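Local coordinates for adhesion and penetration protein autotransporter (Haemophilus influenzae, PDB 3SYJ) that promotes adherence to and invasion of host cells by binding a host cell structure, drives bacterial aggregation through self-association and is probably a serine protease, at residues Lys303-Asn308 with Asn336-Tyr341; Asn765-Asp770 with Gln784-Lys789; Gly6-Tyr11 with Tyr32-Gln37. One frame throughout, in Å; residues are numbered along the deposited sequence.

Contact 1. Residues Lys303-Asn308 with Asn336-Tyr341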
# COMPACT_ATOMS: atom_id res chain seq x y z
N LYS A 303 80.17 10.42 10.98
CA LYS A 303 80.27 11.59 10.10
C LYS A 303 79.33 11.43 8.92
O LYS A 303 79.23 10.34 8.35
CB LYS A 303 81.71 11.75 9.59
CG LYS A 303 82.72 12.27 10.60
CD LYS A 303 82.33 13.63 11.20
CE LYS A 303 82.15 14.73 10.14
NZ LYS A 303 83.43 15.28 9.58
N ILE A 304 78.63 12.49 8.54
CA ILE A 304 77.78 12.45 7.35
C ILE A 304 78.03 13.66 6.44
O ILE A 304 78.58 14.67 6.88
CB ILE A 304 76.29 12.40 7.73
CG1 ILE A 304 75.87 13.69 8.43
CG2 ILE A 304 76.01 11.19 8.60
CD1 ILE A 304 74.41 13.75 8.82
N THR A 305 77.65 13.55 5.17
CA THR A 305 77.82 14.66 4.23
C THR A 305 76.49 15.29 3.87
O THR A 305 75.49 14.60 3.71
CB THR A 305 78.54 14.21 2.94
OG1 THR A 305 77.75 13.21 2.27
CG2 THR A 305 79.90 13.64 3.27
N LEU A 306 76.49 16.62 3.76
CA LEU A 306 75.26 17.37 3.50
C LEU A 306 75.44 18.32 2.33
O LEU A 306 76.47 18.29 1.64
CB LEU A 306 74.86 18.18 4.74
CG LEU A 306 74.75 17.44 6.08
CD1 LEU A 306 74.77 18.43 7.23
CD2 LEU A 306 73.48 16.61 6.13
N ALA A 307 74.45 19.17 2.10
CA ALA A 307 74.58 20.20 1.09
C ALA A 307 75.81 21.03 1.42
O ALA A 307 75.94 21.53 2.53
CB ALA A 307 73.35 21.08 1.07
N ASN A 308 76.70 21.16 0.45
CA ASN A 308 77.91 21.95 0.63
C ASN A 308 77.81 23.33 -0.05
O ASN A 308 77.91 23.44 -1.27
CB ASN A 308 79.12 21.17 0.14
CG ASN A 308 80.42 21.89 0.42
OD1 ASN A 308 80.42 23.07 0.74
ND2 ASN A 308 81.53 21.17 0.29
N ASN A 336 76.17 16.68 -2.91
CA ASN A 336 77.07 16.36 -1.81
C ASN A 336 76.36 15.63 -0.67
O ASN A 336 76.97 14.82 0.03
CB ASN A 336 77.78 17.61 -1.28
CG ASN A 336 79.01 17.28 -0.45
OD1 ASN A 336 79.03 17.51 0.76
ND2 ASN A 336 80.02 16.71 -1.09
N GLY A 337 75.08 15.93 -0.49
CA GLY A 337 74.29 15.31 0.55
C GLY A 337 74.05 13.83 0.34
O GLY A 337 73.70 13.40 -0.76
N GLU A 338 74.24 13.05 1.39
CA GLU A 338 73.93 11.62 1.34
C GLU A 338 72.55 11.33 1.93
O GLU A 338 72.03 12.10 2.74
CB GLU A 338 75.01 10.81 2.07
CG GLU A 338 75.17 11.16 3.55
CD GLU A 338 76.16 10.25 4.26
OE1 GLU A 338 75.90 9.04 4.36
OE2 GLU A 338 77.21 10.76 4.72
N THR A 339 71.96 10.22 1.51
CA THR A 339 70.67 9.80 2.04
C THR A 339 70.89 8.96 3.30
O THR A 339 71.84 8.19 3.38
CB THR A 339 69.88 9.04 0.97
OG1 THR A 339 69.45 9.97 -0.03
CG2 THR A 339 68.66 8.34 1.56
N LEU A 340 70.02 9.12 4.29
CA LEU A 340 70.20 8.42 5.56
C LEU A 340 69.08 7.43 5.78
O LEU A 340 67.95 7.66 5.36
CB LEU A 340 70.23 9.42 6.71
CG LEU A 340 71.31 10.49 6.66
CD1 LEU A 340 70.98 11.56 7.69
CD2 LEU A 340 72.70 9.91 6.89
N TYR A 341 69.41 6.32 6.43
CA TYR A 341 68.43 5.27 6.70
C TYR A 341 68.39 4.97 8.19
O TYR A 341 69.39 4.55 8.77
CB TYR A 341 68.76 4.00 5.89
CG TYR A 341 67.79 2.86 6.12
CD1 TYR A 341 66.54 2.83 5.49
CD2 TYR A 341 68.11 1.79 6.96
CE1 TYR A 341 65.65 1.79 5.70
CE2 TYR A 341 67.23 0.74 7.17
CZ TYR A 341 66.00 0.74 6.54
OH TYR A 341 65.13 -0.30 6.75
O HOH W 1 79.39 9.65 5.14

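Contact 2. Residues Asn765-Asp770 with Gln784-Lys789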
# COMPACT_ATOMS: atom_id res chain seq x y z
N ASN A 765 0.01 6.48 -9.56
CA ASN A 765 -1.26 7.15 -9.29
C ASN A 765 -1.15 8.61 -8.87
O ASN A 765 -0.11 9.05 -8.37
CB ASN A 765 -2.05 6.36 -8.25
CG ASN A 765 -2.11 4.88 -8.56
OD1 ASN A 765 -2.43 4.48 -9.69
ND2 ASN A 765 -1.77 4.05 -7.58
N VAL A 766 -2.23 9.35 -9.07
CA VAL A 766 -2.29 10.76 -8.72
C VAL A 766 -3.38 11.01 -7.69
O VAL A 766 -4.49 10.48 -7.78
CB VAL A 766 -2.54 11.64 -9.96
CG1 VAL A 766 -2.58 13.11 -9.57
CG2 VAL A 766 -1.47 11.38 -11.02
N HIS A 767 -3.07 11.84 -6.70
CA HIS A 767 -3.99 12.12 -5.62
C HIS A 767 -3.92 13.61 -5.29
O HIS A 767 -2.87 14.11 -4.85
CB HIS A 767 -3.63 11.24 -4.42
CG HIS A 767 -4.45 11.50 -3.19
ND1 HIS A 767 -5.70 12.07 -3.23
CD2 HIS A 767 -4.20 11.23 -1.88
CE1 HIS A 767 -6.18 12.16 -2.00
NE2 HIS A 767 -5.29 11.66 -1.17
N LEU A 768 -5.01 14.33 -5.54
CA LEU A 768 -5.07 15.77 -5.27
C LEU A 768 -6.03 16.08 -4.13
O LEU A 768 -7.01 15.36 -3.93
CB LEU A 768 -5.54 16.55 -6.49
CG LEU A 768 -5.06 16.21 -7.90
CD1 LEU A 768 -5.79 15.00 -8.44
CD2 LEU A 768 -5.27 17.42 -8.79
N THR A 769 -5.74 17.16 -3.41
CA THR A 769 -6.67 17.69 -2.42
C THR A 769 -6.57 19.21 -2.46
O THR A 769 -5.78 19.76 -3.23
CB THR A 769 -6.33 17.23 -0.99
OG1 THR A 769 -5.09 17.83 -0.58
CG2 THR A 769 -6.20 15.72 -0.93
N ASP A 770 -7.39 19.88 -1.66
CA ASP A 770 -7.35 21.33 -1.58
C ASP A 770 -7.59 21.98 -2.94
O ASP A 770 -8.61 21.73 -3.58
CB ASP A 770 -6.03 21.79 -0.96
CG ASP A 770 -5.64 20.96 0.26
OD1 ASP A 770 -6.56 20.51 0.99
OD2 ASP A 770 -4.43 20.75 0.50
N GLN A 784 -4.67 5.31 -11.64
CA GLN A 784 -5.73 5.92 -10.85
C GLN A 784 -5.53 7.42 -10.64
O GLN A 784 -4.40 7.87 -10.41
CB GLN A 784 -5.87 5.20 -9.49
CG GLN A 784 -6.38 3.75 -9.60
CD GLN A 784 -6.26 2.95 -8.30
OE1 GLN A 784 -6.28 3.50 -7.20
NE2 GLN A 784 -6.13 1.63 -8.43
N ILE A 785 -6.61 8.19 -10.73
CA ILE A 785 -6.58 9.59 -10.30
C ILE A 785 -7.67 9.87 -9.27
O ILE A 785 -8.85 9.60 -9.52
CB ILE A 785 -6.74 10.58 -11.47
CG1 ILE A 785 -5.74 10.27 -12.58
CG2 ILE A 785 -6.54 12.00 -10.97
CD1 ILE A 785 -5.84 11.23 -13.74
N GLN A 786 -7.28 10.41 -8.13
CA GLN A 786 -8.21 10.72 -7.06
C GLN A 786 -8.13 12.20 -6.71
O GLN A 786 -7.07 12.71 -6.35
CB GLN A 786 -7.89 9.87 -5.82
CG GLN A 786 -8.29 10.49 -4.48
CD GLN A 786 -9.78 10.38 -4.20
OE1 GLN A 786 -10.41 9.38 -4.54
NE2 GLN A 786 -10.34 11.40 -3.55
N GLY A 787 -9.25 12.90 -6.84
CA GLY A 787 -9.29 14.32 -6.55
C GLY A 787 -10.54 14.71 -5.78
O GLY A 787 -11.65 14.37 -6.18
N ASP A 788 -10.36 15.43 -4.68
CA ASP A 788 -11.52 15.87 -3.91
C ASP A 788 -11.66 17.38 -3.87
O ASP A 788 -10.99 18.11 -4.61
CB ASP A 788 -11.53 15.26 -2.50
CG ASP A 788 -10.21 15.43 -1.78
OD1 ASP A 788 -9.83 16.59 -1.49
OD2 ASP A 788 -9.56 14.39 -1.48
N LYS A 789 -12.54 17.84 -2.99
CA LYS A 789 -13.07 19.20 -3.02
C LYS A 789 -12.03 20.28 -3.31
O LYS A 789 -11.05 20.41 -2.59
CB LYS A 789 -13.82 19.50 -1.72
CG LYS A 789 -14.95 18.51 -1.43
CD LYS A 789 -15.67 18.83 -0.13
CE LYS A 789 -16.99 18.07 -0.04
NZ LYS A 789 -16.80 16.62 -0.33

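Contact 3. Residues Gly6-Tyr11 with Tyr32-Gln37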
# COMPACT_ATOMS: atom_id res chain seq x y z
N GLY A 6 47.92 5.12 -42.14
CA GLY A 6 46.75 4.29 -42.38
C GLY A 6 45.90 4.06 -41.14
O GLY A 6 44.80 3.49 -41.22
N ILE A 7 46.41 4.49 -39.99
CA ILE A 7 45.69 4.39 -38.72
C ILE A 7 45.60 5.78 -38.09
O ILE A 7 46.57 6.55 -38.15
CB ILE A 7 46.42 3.42 -37.77
CG1 ILE A 7 46.25 1.98 -38.26
CG2 ILE A 7 45.91 3.55 -36.34
CD1 ILE A 7 47.20 1.01 -37.61
N ASP A 8 44.45 6.11 -37.51
CA ASP A 8 44.24 7.41 -36.86
C ASP A 8 45.42 7.75 -35.97
O ASP A 8 45.84 6.93 -35.15
CB ASP A 8 42.98 7.41 -36.00
CG ASP A 8 41.72 7.45 -36.82
OD1 ASP A 8 41.78 7.86 -38.00
OD2 ASP A 8 40.66 7.08 -36.28
N TYR A 9 45.94 8.96 -36.12
CA TYR A 9 47.05 9.42 -35.29
C TYR A 9 46.63 9.40 -33.83
O TYR A 9 47.47 9.20 -32.95
CB TYR A 9 47.45 10.84 -35.69
CG TYR A 9 48.87 11.22 -35.35
CD1 TYR A 9 49.94 10.38 -35.64
CD2 TYR A 9 49.15 12.44 -34.76
CE1 TYR A 9 51.25 10.74 -35.34
CE2 TYR A 9 50.45 12.81 -34.45
CZ TYR A 9 51.49 11.97 -34.74
OH TYR A 9 52.77 12.36 -34.43
N GLN A 10 45.34 9.59 -33.57
CA GLN A 10 44.84 9.63 -32.20
C GLN A 10 45.24 8.41 -31.38
O GLN A 10 45.53 8.54 -30.18
CB GLN A 10 43.33 9.82 -32.16
CG GLN A 10 42.82 10.31 -30.81
CD GLN A 10 43.32 11.71 -30.46
OE1 GLN A 10 43.33 12.61 -31.30
NE2 GLN A 10 43.72 11.91 -29.20
N TYR A 11 45.28 7.24 -32.00
CA TYR A 11 45.67 6.02 -31.28
C TYR A 11 47.04 6.19 -30.63
O TYR A 11 47.23 5.90 -29.46
CB TYR A 11 45.73 4.82 -32.23
CG TYR A 11 44.40 4.18 -32.53
CD1 TYR A 11 43.78 3.35 -31.60
CD2 TYR A 11 43.78 4.38 -33.75
CE1 TYR A 11 42.56 2.75 -31.88
CE2 TYR A 11 42.57 3.79 -34.05
CZ TYR A 11 41.96 2.98 -33.12
OH TYR A 11 40.76 2.41 -33.43
N TYR A 32 41.29 -0.14 -35.11
CA TYR A 32 40.79 -0.17 -36.48
C TYR A 32 41.60 0.77 -37.37
O TYR A 32 42.10 1.78 -36.88
CB TYR A 32 39.31 0.21 -36.52
CG TYR A 32 38.44 -0.69 -35.67
CD1 TYR A 32 37.92 -1.87 -36.18
CD2 TYR A 32 38.17 -0.37 -34.35
CE1 TYR A 32 37.14 -2.70 -35.40
CE2 TYR A 32 37.39 -1.19 -33.56
CZ TYR A 32 36.87 -2.35 -34.09
OH TYR A 32 36.09 -3.17 -33.30
N ASN A 33 41.73 0.44 -38.65
CA ASN A 33 42.38 1.36 -39.58
C ASN A 33 41.40 2.41 -40.12
O ASN A 33 40.23 2.44 -39.73
CB ASN A 33 43.09 0.62 -40.72
CG ASN A 33 42.14 -0.19 -41.61
OD1 ASN A 33 40.94 0.08 -41.68
ND2 ASN A 33 42.68 -1.19 -42.28
N LYS A 34 41.88 3.28 -40.99
CA LYS A 34 41.04 4.36 -41.48
C LYS A 34 39.90 3.83 -42.35
O LYS A 34 38.93 4.53 -42.61
CB LYS A 34 41.87 5.43 -42.19
CG LYS A 34 42.78 6.19 -41.22
CD LYS A 34 43.47 7.38 -41.86
CE LYS A 34 44.20 8.19 -40.79
NZ LYS A 34 45.25 9.11 -41.33
N GLN A 35 40.01 2.57 -42.76
CA GLN A 35 38.94 1.93 -43.53
C GLN A 35 37.98 1.20 -42.61
O GLN A 35 37.13 0.45 -43.06
CB GLN A 35 39.50 0.96 -44.57
CG GLN A 35 40.14 1.63 -45.77
CD GLN A 35 41.45 2.31 -45.45
OE1 GLN A 35 42.38 1.68 -44.93
NE2 GLN A 35 41.55 3.60 -45.78
N GLY A 36 38.14 1.42 -41.31
CA GLY A 36 37.22 0.88 -40.32
C GLY A 36 37.38 -0.62 -40.18
O GLY A 36 36.47 -1.31 -39.74
N GLN A 37 38.55 -1.12 -40.54
CA GLN A 37 38.80 -2.55 -40.44
C GLN A 37 39.74 -2.87 -39.28
O GLN A 37 40.71 -2.15 -39.03
CB GLN A 37 39.39 -3.06 -41.76
CG GLN A 37 38.46 -2.92 -42.95
CD GLN A 37 39.22 -3.00 -44.24
OE1 GLN A 37 40.39 -2.62 -44.30
NE2 GLN A 37 38.58 -3.50 -45.29
O HOH W 2 44.79 1.99 -43.82
O HOH W 3 47.33 8.98 -39.05
O HOH W 4 42.14 4.42 -37.69

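Contact 1. Residues Lys303-Asn308 with Asn336-Tyr341
Thr305 and Glu338 are joined by two hydrogen bonds, one backbone to backbone and one from the Thr305 amide to the Glu338 carboxylate. The amide of Glu338 donates to Thr305 O (N to O 3.1 Å), lying well above the plane of that carbonyl. In return Thr305 N donates to Glu338 OE2 at 2.9 Å, on the lone pair facing away from the other carboxylate oxygen. CG of Glu338 sits between its own backbone N and carbonyl carbon (chi1 60°), and the extended chain beyond it crosses Thr305 at about a right angle. On the tight side OE2 also presses on the strand, 3.2 Å from Ile304 CA. Next to it Ile304 CG2 meets Leu340 CD2 at 3.9 Å, and both side chains rest on Ile292 of the neighbouring strand. Gly337 comes close enough for its CA to approach Thr305 O at 3.5 Å. Toward Asn336 the hydroxyl of Thr305 donates to Asn336 O, OG1 to O 2.9 Å, almost straight down the carbonyl. The looser side lies at Lys303, where the side chain is exposed and CB points away from 336-341; here a water joins Lys303 O to Glu338 OE2. Glu338 OE1 is taken by Thr269 OG1, so both oxygens of this buried carboxylate have partners, consistent with an ionised glutamate that fastens strand 301-308 to the turn leading into strand 340-343 of the beta-helix.

Contact 2. Residues Asn765-Asp770 with Gln784-Lys789
Val766-Leu768 and Ile785-Gly787 run as neighbouring parallel strands 4.7 Å apart and only 4° from exact alignment, one coil of the beta-helix upon the next. Val766 uses both backbone groups, its N donating to Gln784 O (2.9 Å) and its O accepting Gln786 N (2.8 Å); Leu768 N follows onto Gln786 O at 2.7 Å. Beyond the strands the ladder slackens into a weak bond from Asp788 N to Leu768 O. At the other end Asn765 extends it with its side chain: its OD1 accepts Gln784 N at 3.1 Å. Asn746 OD1 accepts Asn765 N in the same way one coil earlier, so the side-chain-to-backbone bond recurs on two successive coils. The Gln784 side chain lies beside Asn765, pointing the same way, their amide planes 16° apart. Inside the coil, Ile785 CG2 touches Leu768 CD1 (4.0 Å) and Val766 CB, with Phe774 and Val793 around them. On the outer face Gln786 runs alongside His767, bent at chi2, its CG 3.3 Å from ND1 and its amide turned 77° from the ring. His767 ND1 makes a weak bond, 3.5 Å, to Gln786 O in the ring plane. Asp788 OD2 lies near the same ring's edge and might modestly favour a protonated imidazole. The chemistry is thus divided: apolar side chains meet inside the coil, while backbone bonds and the Asn765 oxygen join the strand edges and polar side chains lie outside.

Contact 3. Residues Gly6-Tyr11 with Tyr32-Gln37
A tight hairpin turn between strands 29-32 and 38-42 of the protease domain packs, through Lys34, against Gly6 in the chain that leads into helix 9-17. Lys34 N donates to Gly6 O at 2.9 Å, and Asn33 CB rests on the same oxygen. A water links Gly6 O to Gln35 OE1, and another ties Asp8 N to Tyr32 O. From the first turn of the helix Tyr11 reaches across, its OH accepting Tyr32 N at 3.1 Å in a nearly straight bond (173°); the OH also lies at the edge of the Tyr32 ring. The extended Lys34 chain crosses Asp8 obliquely, CE 3.7 Å from Asp8 OD1, and carries its ammonium onward to Phe5 O, the Phe5 ring and a salt bridge with Glu609. Within the turn, Asn33 CG sits between backbone N and carbonyl carbon (chi1 63°), and OD1 accepts Gln37 N at 2.9 Å. Gly36 N bonds back to Asn33 O (2.8 Å), while Asn33 N donates to Gln37 O. A type I turn from Asn33 followed by Gly36 at positive phi (71°) is the signature of a beta hairpin closed by a type I turn with a G1 beta bulge.

In the fold
From the N terminus, contact 3 is the first to close, bringing 32-37 back onto 6-11 within the protease domain. Contact 1 follows in the early beta-helix, where 336-341 returns to 303-308 after an excursion containing helix 332-335. Contact 2 comes last and encloses the shortest loop, a single coil between 765-770 and 784-789. The three lie in series, none nested in or crossing another. Contacts 1 and 2 fall on opposite sides of the chain's centre, with centres about 82 Å apart, marking early and late parts of the long solenoid; contact 3 stands about 53 and 60 Å from their centres, on the domain carried beside it.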